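Side-chain contacts in formate dehydrogenase (Staphylococcus aureus, PDB 6TTB), which probably catalyses the NAD-dependent oxidation of formate to carbon dioxide, binding its cofactor in a Rossmann-type domain: residues A247-P251 and E252-L256; N273-R276 and G277-N281. All coordinates share one frame; numbering follows the deposited sequence.

Overall arrangement
Both contacts are local folds of loops in the NAD-binding, Rossmann-type domain, and each touches the cofactor. Interaction 1 comes first along the chain, in the loop after strand 242-245 and before helix 259-264; interaction 2 follows in the loop after strand 269-273, before helix 282-291. These two strands are parallel neighbours in one sheet, so their following loops lie side by side, with contact centres about 8 Å apart. They are probably hydrogen-bonded to each other twice: Asn255 N to Lys278 O, 3.0 Å, and Asn255 OD1 to Asn281 ND2, 3.0 Å. Residues 247-256 lie mainly along the adenosine part of NAD, reaching the nicotinamide ribose at Ala247 and Pro248; 273-276 meets the nicotinamide and its ribose.

Interaction 1 of 2, residues A247-P251 and E252-L256; sequences APLTP and ETDNL. With NAD (nicotinamide-adenine-dinucleotide), chain C.
In the NAD-facing loop that follows strand 242-245, the side chain of Thr253 folds back between Pro248 and Thr250. Its hydroxyl works in both directions: Thr253 OG1 donates to Pro248 O at 2.7 Å, in the carbonyl plane and on a lone pair (C=O...donor angle 138°), and accepts the N-H of Thr250 at 3.2 Å. The first torsion explains this, since chi1 of 81° sets OG1 between the backbone N and the carbonyl carbon and turns CG2 anti to that carbon, where Thr253 CG2 comes within 3.5 Å of NAD N6A. The same residue starts a type II beta turn, 253-256, with Leu256 N bonded to Thr253 O. At the start of the loop, just past a strand of the Rossmann-type sheet, Ala247 CB lies 3.9 Å from the adenine atom NAD N3A and Pro248 CD 3.5 Å from the NAD C5B methylene. Thr250 OG1 accepts from Glu252 N at 3.1 Å, an ST turn, while Thr250 O takes Asp254 N at 2.9 Å, nearly along the C=O direction. Leu249 CD1 lies 3.8 Å from Asp254 CA, and the leucine also packs against Arg276.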
loop_
_atom_site.group_PDB
_atom_site.type_symbol
_atom_site.label_atom_id
_atom_site.label_comp_id
_atom_site.label_asym_id
_atom_site.label_seq_id
_atom_site.Cartn_x
_atom_site.Cartn_y
_atom_site.Cartn_z
ATOM N N ALA A 247 -0.082 15.687 11.602
ATOM C CA ALA A 247 -0.207 16.762 12.570
ATOM C C ALA A 247 0.033 16.196 13.971
ATOM O O ALA A 247 -0.268 15.025 14.236
ATOM C CB ALA A 247 -1.592 17.358 12.454
ATOM N N PRO A 248 0.567 16.996 14.931
ATOM C CA PRO A 248 0.813 16.497 16.296
ATOM C C PRO A 248 -0.529 16.390 17.007
ATOM O O PRO A 248 -1.554 16.754 16.446
ATOM C CB PRO A 248 1.757 17.547 16.932
ATOM C CG PRO A 248 2.260 18.359 15.748
ATOM C CD PRO A 248 1.098 18.351 14.742
ATOM N N LEU A 249 -0.539 15.783 18.183
ATOM C CA LEU A 249 -1.759 15.781 18.975
ATOM C C LEU A 249 -1.692 16.956 19.935
ATOM O O LEU A 249 -1.023 16.847 20.979
ATOM C CB LEU A 249 -1.804 14.483 19.758
ATOM C CG LEU A 249 -2.992 14.334 20.702
ATOM C CD1 LEU A 249 -4.367 14.464 19.972
ATOM C CD2 LEU A 249 -2.881 13.018 21.456
ATOM N N THR A 250 -2.393 18.060 19.554
ATOM C CA THR A 250 -2.460 19.347 20.247
ATOM C C THR A 250 -3.911 19.576 20.608
ATOM O O THR A 250 -4.772 18.817 20.216
ATOM C CB THR A 250 -1.986 20.478 19.325
ATOM O OG1 THR A 250 -3.028 20.879 18.387
ATOM C CG2 THR A 250 -0.733 20.076 18.591
ATOM N N PRO A 251 -4.254 20.649 21.324
ATOM C CA PRO A 251 -5.622 20.850 21.770
ATOM C C PRO A 251 -6.527 21.005 20.556
ATOM O O PRO A 251 -7.742 20.855 20.655
ATOM C CB PRO A 251 -5.563 22.197 22.449
ATOM C CG PRO A 251 -4.139 22.347 22.841
ATOM C CD PRO A 251 -3.371 21.754 21.688
ATOM N N GLU A 252 -5.928 21.288 19.401
ATOM C CA GLU A 252 -6.754 21.594 18.247
ATOM C C GLU A 252 -7.029 20.363 17.400
ATOM O O GLU A 252 -7.996 20.330 16.655
ATOM C CB GLU A 252 -6.090 22.630 17.381
ATOM C CG GLU A 252 -6.892 23.869 17.438
ATOM C CD GLU A 252 -6.100 25.066 17.099
ATOM O OE1 GLU A 252 -4.912 25.096 17.448
ATOM O OE2 GLU A 252 -6.656 25.913 16.426
ATOM N N THR A 253 -6.084 19.428 17.416
ATOM C CA THR A 253 -6.189 18.220 16.628
ATOM C C THR A 253 -6.858 17.142 17.475
ATOM O O THR A 253 -7.393 16.186 16.925
ATOM C CB THR A 253 -4.843 17.820 16.040
ATOM O OG1 THR A 253 -4.107 17.126 17.074
ATOM C CG2 THR A 253 -4.070 19.006 15.459
ATOM N N ASP A 254 -6.901 17.361 18.812
ATOM C CA ASP A 254 -7.593 16.439 19.683
ATOM C C ASP A 254 -9.027 16.202 19.133
ATOM O O ASP A 254 -9.774 17.146 18.878
ATOM C CB ASP A 254 -7.515 16.935 21.102
ATOM C CG ASP A 254 -8.057 15.929 22.073
ATOM O OD1 ASP A 254 -8.619 14.904 21.608
ATOM O OD2 ASP A 254 -7.913 16.156 23.276
ATOM N N ASN A 255 -9.365 14.957 18.802
ATOM C CA ASN A 255 -10.708 14.665 18.346
ATOM C C ASN A 255 -11.173 15.543 17.170
ATOM O O ASN A 255 -12.361 15.608 16.904
ATOM C CB ASN A 255 -11.712 14.813 19.448
ATOM C CG ASN A 255 -12.803 13.792 19.262
ATOM O OD1 ASN A 255 -12.511 12.617 19.010
ATOM N ND2 ASN A 255 -14.043 14.208 19.338
ATOM N N LEU A 256 -10.229 16.103 16.378
ATOM C CA LEU A 256 -10.568 16.977 15.267
ATOM C C LEU A 256 -11.410 16.265 14.242
ATOM O O LEU A 256 -12.246 16.867 13.681
ATOM C CB LEU A 256 -9.315 17.515 14.589
ATOM C CG LEU A 256 -9.602 18.408 13.368
ATOM C CD1 LEU A 256 -10.693 19.486 13.685
ATOM C CD2 LEU A 256 -8.328 19.044 12.824
HETATM P PA NAD C . 6.257 18.228 12.493
HETATM O O1A NAD C . 6.281 19.131 13.679
HETATM O O2A NAD C . 7.352 18.261 11.443
HETATM O O5B NAD C . 4.807 18.271 11.790
HETATM C C5B NAD C . 3.667 18.864 12.444
HETATM C C4B NAD C . 3.250 20.075 11.647
HETATM O O4B NAD C . 1.816 20.176 11.739
HETATM C C3B NAD C . 3.838 21.423 12.128
HETATM O O3B NAD C . 4.838 22.003 11.290
HETATM C C2B NAD C . 2.632 22.358 12.285
HETATM O O2B NAD C . 2.764 23.564 11.562
HETATM C C1B NAD C . 1.423 21.519 11.845
HETATM N N9A NAD C . 0.278 21.646 12.753
HETATM C C8A NAD C . 0.286 22.204 14.025
HETATM N N7A NAD C . -0.912 22.337 14.545
HETATM C C5A NAD C . -1.781 21.939 13.530
HETATM C C6A NAD C . -3.202 21.902 13.424
HETATM N N6A NAD C . -4.035 22.350 14.346
HETATM N N1A NAD C . -3.727 21.524 12.231
HETATM C C2A NAD C . -2.889 21.113 11.265
HETATM N N3A NAD C . -1.554 21.063 11.264
HETATM C C4A NAD C . -1.050 21.498 12.424
HETATM O O3 NAD C . 6.187 16.769 13.031
HETATM P PN NAD C . 6.428 15.518 12.128
HETATM O O1N NAD C . 7.848 15.087 12.385
HETATM O O2N NAD C . 6.004 15.826 10.722
HETATM O O5D NAD C . 5.387 14.479 12.806
HETATM C C5D NAD C . 4.041 14.355 12.252
HETATM C C4D NAD C . 3.229 13.597 13.243
HETATM O O4D NAD C . 3.463 12.185 13.022
HETATM C C3D NAD C . 3.627 13.914 14.705
HETATM O O3D NAD C . 2.615 14.619 15.408
HETATM C C2D NAD C . 3.983 12.555 15.314
HETATM O O2D NAD C . 3.349 12.243 16.547
HETATM C C1D NAD C . 3.588 11.530 14.265
HETATM N N1N NAD C . 4.637 10.503 14.178
HETATM C C2N NAD C . 4.289 9.127 14.346
HETATM C C3N NAD C . 5.278 8.121 14.264
HETATM C C7N NAD C . 4.878 6.650 14.143
HETATM O O7N NAD C . 5.668 5.790 14.532
HETATM N N7N NAD C . 3.689 6.335 13.593
HETATM C C4N NAD C . 6.660 8.540 14.251
HETATM C C5N NAD C . 6.985 9.908 14.120
HETATM C C6N NAD C . 5.959 10.873 14.116
#

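Interaction 2 of 2, residues N273-R276 and G277-N281; sequences NTAR and GKIVN. With NAD (nicotinamide-adenine-dinucleotide), chain C.
With chi1 at 169°, the Asn273 carboxamide swings opposite the main-chain nitrogen and beside the carbonyl carbon; ND2 then lies 3.7 Å from Val280 CG2 as the two side chains pass in opposite directions, and both ends of the amide find backbone partners. Asn273 OD1 accepts from Ala275 N at 2.8 Å, which makes an Asx turn; the donor is tilted 26° from the carbonyl plane. Asn273 ND2 donates to Arg276 O at 3.2 Å with a nearly straight N-H, and that oxygen lies almost in the amide plane, so the two bonds together fix the rotation of the carboxamide. Arg276 O is gripped a second time by Ile279 N at 3.1 Å, from the face opposite Asn273 ND2, both donors standing out of the carbonyl plane; this bond opens the short 3-10 segment 277-279. The loop carries the Asn-Thr-Ala-Arg-Gly sequence at the end of strand 269-273, a region that in D-2-hydroxyacid dehydrogenases borders the cofactor. Here Thr274 O accepts from the nicotinamide amide N7N at 3.3 Å in a nearly straight bond. Ala275 CB lies beside the nicotinamide ribose, 3.8 Å from NAD O4D. The side chain of Arg276 bends at CB-CG (chi2 -128°) and leads away from 277-281 towards that ribose: its NE donates to NAD O2D, which approaches the guanidinium at its edge, near the plane, although the modelled separation is too short to rely on at this resolution. Asp122 forms a salt bridge with Arg276 NH1. Ala275 CB also meets Ile279 CD1 at 4.3 Å, and both side chains pack on Ile245 of strand 242-245.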
loop_
_atom_site.group_PDB
_atom_site.type_symbol
_atom_site.label_atom_id
_atom_site.label_comp_id
_atom_site.label_asym_id
_atom_site.label_seq_id
_atom_site.Cartn_x
_atom_site.Cartn_y
_atom_site.Cartn_z
ATOM N N ASN A 273 -3.999 7.863 8.695
ATOM C CA ASN A 273 -3.567 8.519 9.883
ATOM C C ASN A 273 -2.521 7.641 10.547
ATOM O O ASN A 273 -2.853 6.655 11.187
ATOM C CB ASN A 273 -4.721 8.814 10.792
ATOM C CG ASN A 273 -4.245 9.265 12.151
ATOM O OD1 ASN A 273 -3.101 9.751 12.278
ATOM N ND2 ASN A 273 -5.123 9.135 13.176
ATOM N N THR A 274 -1.270 8.027 10.342
ATOM C CA THR A 274 -0.160 7.486 11.032
ATOM C C THR A 274 0.465 8.559 11.959
ATOM O O THR A 274 1.710 8.546 12.197
ATOM C CB THR A 274 0.901 7.252 9.987
ATOM O OG1 THR A 274 1.009 8.497 9.249
ATOM C CG2 THR A 274 0.561 6.064 9.123
ATOM N N ALA A 275 -0.354 9.558 12.381
ATOM C CA ALA A 275 0.122 10.584 13.302
ATOM C C ALA A 275 -0.244 10.174 14.731
ATOM O O ALA A 275 0.563 9.518 15.380
ATOM C CB ALA A 275 -0.321 11.959 12.910
ATOM N N ARG A 276 -1.461 10.456 15.206
ATOM C CA ARG A 276 -1.858 9.853 16.484
ATOM C C ARG A 276 -3.337 9.465 16.490
ATOM O O ARG A 276 -4.174 10.226 16.056
ATOM C CB ARG A 276 -1.441 10.641 17.752
ATOM C CG ARG A 276 -0.241 11.564 17.610
ATOM C CD ARG A 276 0.834 11.352 18.656
ATOM N NE ARG A 276 1.841 12.435 18.568
ATOM C CZ ARG A 276 2.077 13.354 19.510
ATOM N NH1 ARG A 276 1.386 13.341 20.635
ATOM N NH2 ARG A 276 2.968 14.315 19.299
ATOM N N GLY A 277 -3.632 8.303 17.098
ATOM C CA GLY A 277 -4.974 7.751 17.196
ATOM C C GLY A 277 -6.049 8.793 17.483
ATOM O O GLY A 277 -7.098 8.788 16.816
ATOM N N LYS A 278 -5.825 9.637 18.532
ATOM C CA LYS A 278 -6.918 10.426 19.141
ATOM C C LYS A 278 -7.374 11.538 18.210
ATOM O O LYS A 278 -8.396 12.163 18.471
ATOM C CB LYS A 278 -6.469 11.133 20.430
ATOM C CG LYS A 278 -7.389 11.023 21.647
ATOM C CD LYS A 278 -7.294 12.284 22.534
ATOM C CE LYS A 278 -7.914 12.177 23.921
ATOM N NZ LYS A 278 -9.378 11.971 23.845
ATOM N N ILE A 279 -6.597 11.862 17.179
ATOM C CA ILE A 279 -7.059 12.923 16.274
ATOM C C ILE A 279 -8.360 12.479 15.620
ATOM O O ILE A 279 -9.181 13.330 15.150
ATOM C CB ILE A 279 -6.049 13.276 15.182
ATOM C CG1 ILE A 279 -4.834 13.973 15.760
ATOM C CG2 ILE A 279 -6.723 14.111 14.065
ATOM C CD1 ILE A 279 -3.628 13.874 14.897
ATOM N N VAL A 280 -8.524 11.138 15.562
ATOM C CA VAL A 280 -9.633 10.637 14.827
ATOM C C VAL A 280 -10.571 9.934 15.774
ATOM O O VAL A 280 -10.209 8.960 16.414
ATOM C CB VAL A 280 -9.218 9.768 13.636
ATOM C CG1 VAL A 280 -10.459 9.103 13.026
ATOM C CG2 VAL A 280 -8.494 10.611 12.593
ATOM N N ASN A 281 -11.822 10.381 15.739
ATOM C CA ASN A 281 -12.796 9.914 16.690
ATOM C C ASN A 281 -13.053 8.434 16.457
ATOM O O ASN A 281 -13.650 8.056 15.447
ATOM C CB ASN A 281 -14.119 10.681 16.629
ATOM C CG ASN A 281 -15.044 10.182 17.739
ATOM O OD1 ASN A 281 -15.781 9.228 17.524
ATOM N ND2 ASN A 281 -14.852 10.675 18.981
HETATM P PA NAD C . 6.257 18.228 12.493
HETATM O O1A NAD C . 6.281 19.131 13.679
HETATM O O2A NAD C . 7.352 18.261 11.443
HETATM O O5B NAD C . 4.807 18.271 11.790
HETATM C C5B NAD C . 3.667 18.864 12.444
HETATM C C4B NAD C . 3.250 20.075 11.647
HETATM O O4B NAD C . 1.816 20.176 11.739
HETATM C C3B NAD C . 3.838 21.423 12.128
HETATM O O3B NAD C . 4.838 22.003 11.290
HETATM C C2B NAD C . 2.632 22.358 12.285
HETATM O O2B NAD C . 2.764 23.564 11.562
HETATM C C1B NAD C . 1.423 21.519 11.845
HETATM N N9A NAD C . 0.278 21.646 12.753
HETATM C C8A NAD C . 0.286 22.204 14.025
HETATM N N7A NAD C . -0.912 22.337 14.545
HETATM C C5A NAD C . -1.781 21.939 13.530
HETATM C C6A NAD C . -3.202 21.902 13.424
HETATM N N6A NAD C . -4.035 22.350 14.346
HETATM N N1A NAD C . -3.727 21.524 12.231
HETATM C C2A NAD C . -2.889 21.113 11.265
HETATM N N3A NAD C . -1.554 21.063 11.264
HETATM C C4A NAD C . -1.050 21.498 12.424
HETATM O O3 NAD C . 6.187 16.769 13.031
HETATM P PN NAD C . 6.428 15.518 12.128
HETATM O O1N NAD C . 7.848 15.087 12.385
HETATM O O2N NAD C . 6.004 15.826 10.722
HETATM O O5D NAD C . 5.387 14.479 12.806
HETATM C C5D NAD C . 4.041 14.355 12.252
HETATM C C4D NAD C . 3.229 13.597 13.243
HETATM O O4D NAD C . 3.463 12.185 13.022
HETATM C C3D NAD C . 3.627 13.914 14.705
HETATM O O3D NAD C . 2.615 14.619 15.408
HETATM C C2D NAD C . 3.983 12.555 15.314
HETATM O O2D NAD C . 3.349 12.243 16.547
HETATM C C1D NAD C . 3.588 11.530 14.265
HETATM N N1N NAD C . 4.637 10.503 14.178
HETATM C C2N NAD C . 4.289 9.127 14.346
HETATM C C3N NAD C . 5.278 8.121 14.264
HETATM C C7N NAD C . 4.878 6.650 14.143
HETATM O O7N NAD C . 5.668 5.790 14.532
HETATM N N7N NAD C . 3.689 6.335 13.593
HETATM C C4N NAD C . 6.660 8.540 14.251
HETATM C C5N NAD C . 6.985 9.908 14.120
HETATM C C6N NAD C . 5.959 10.873 14.116
#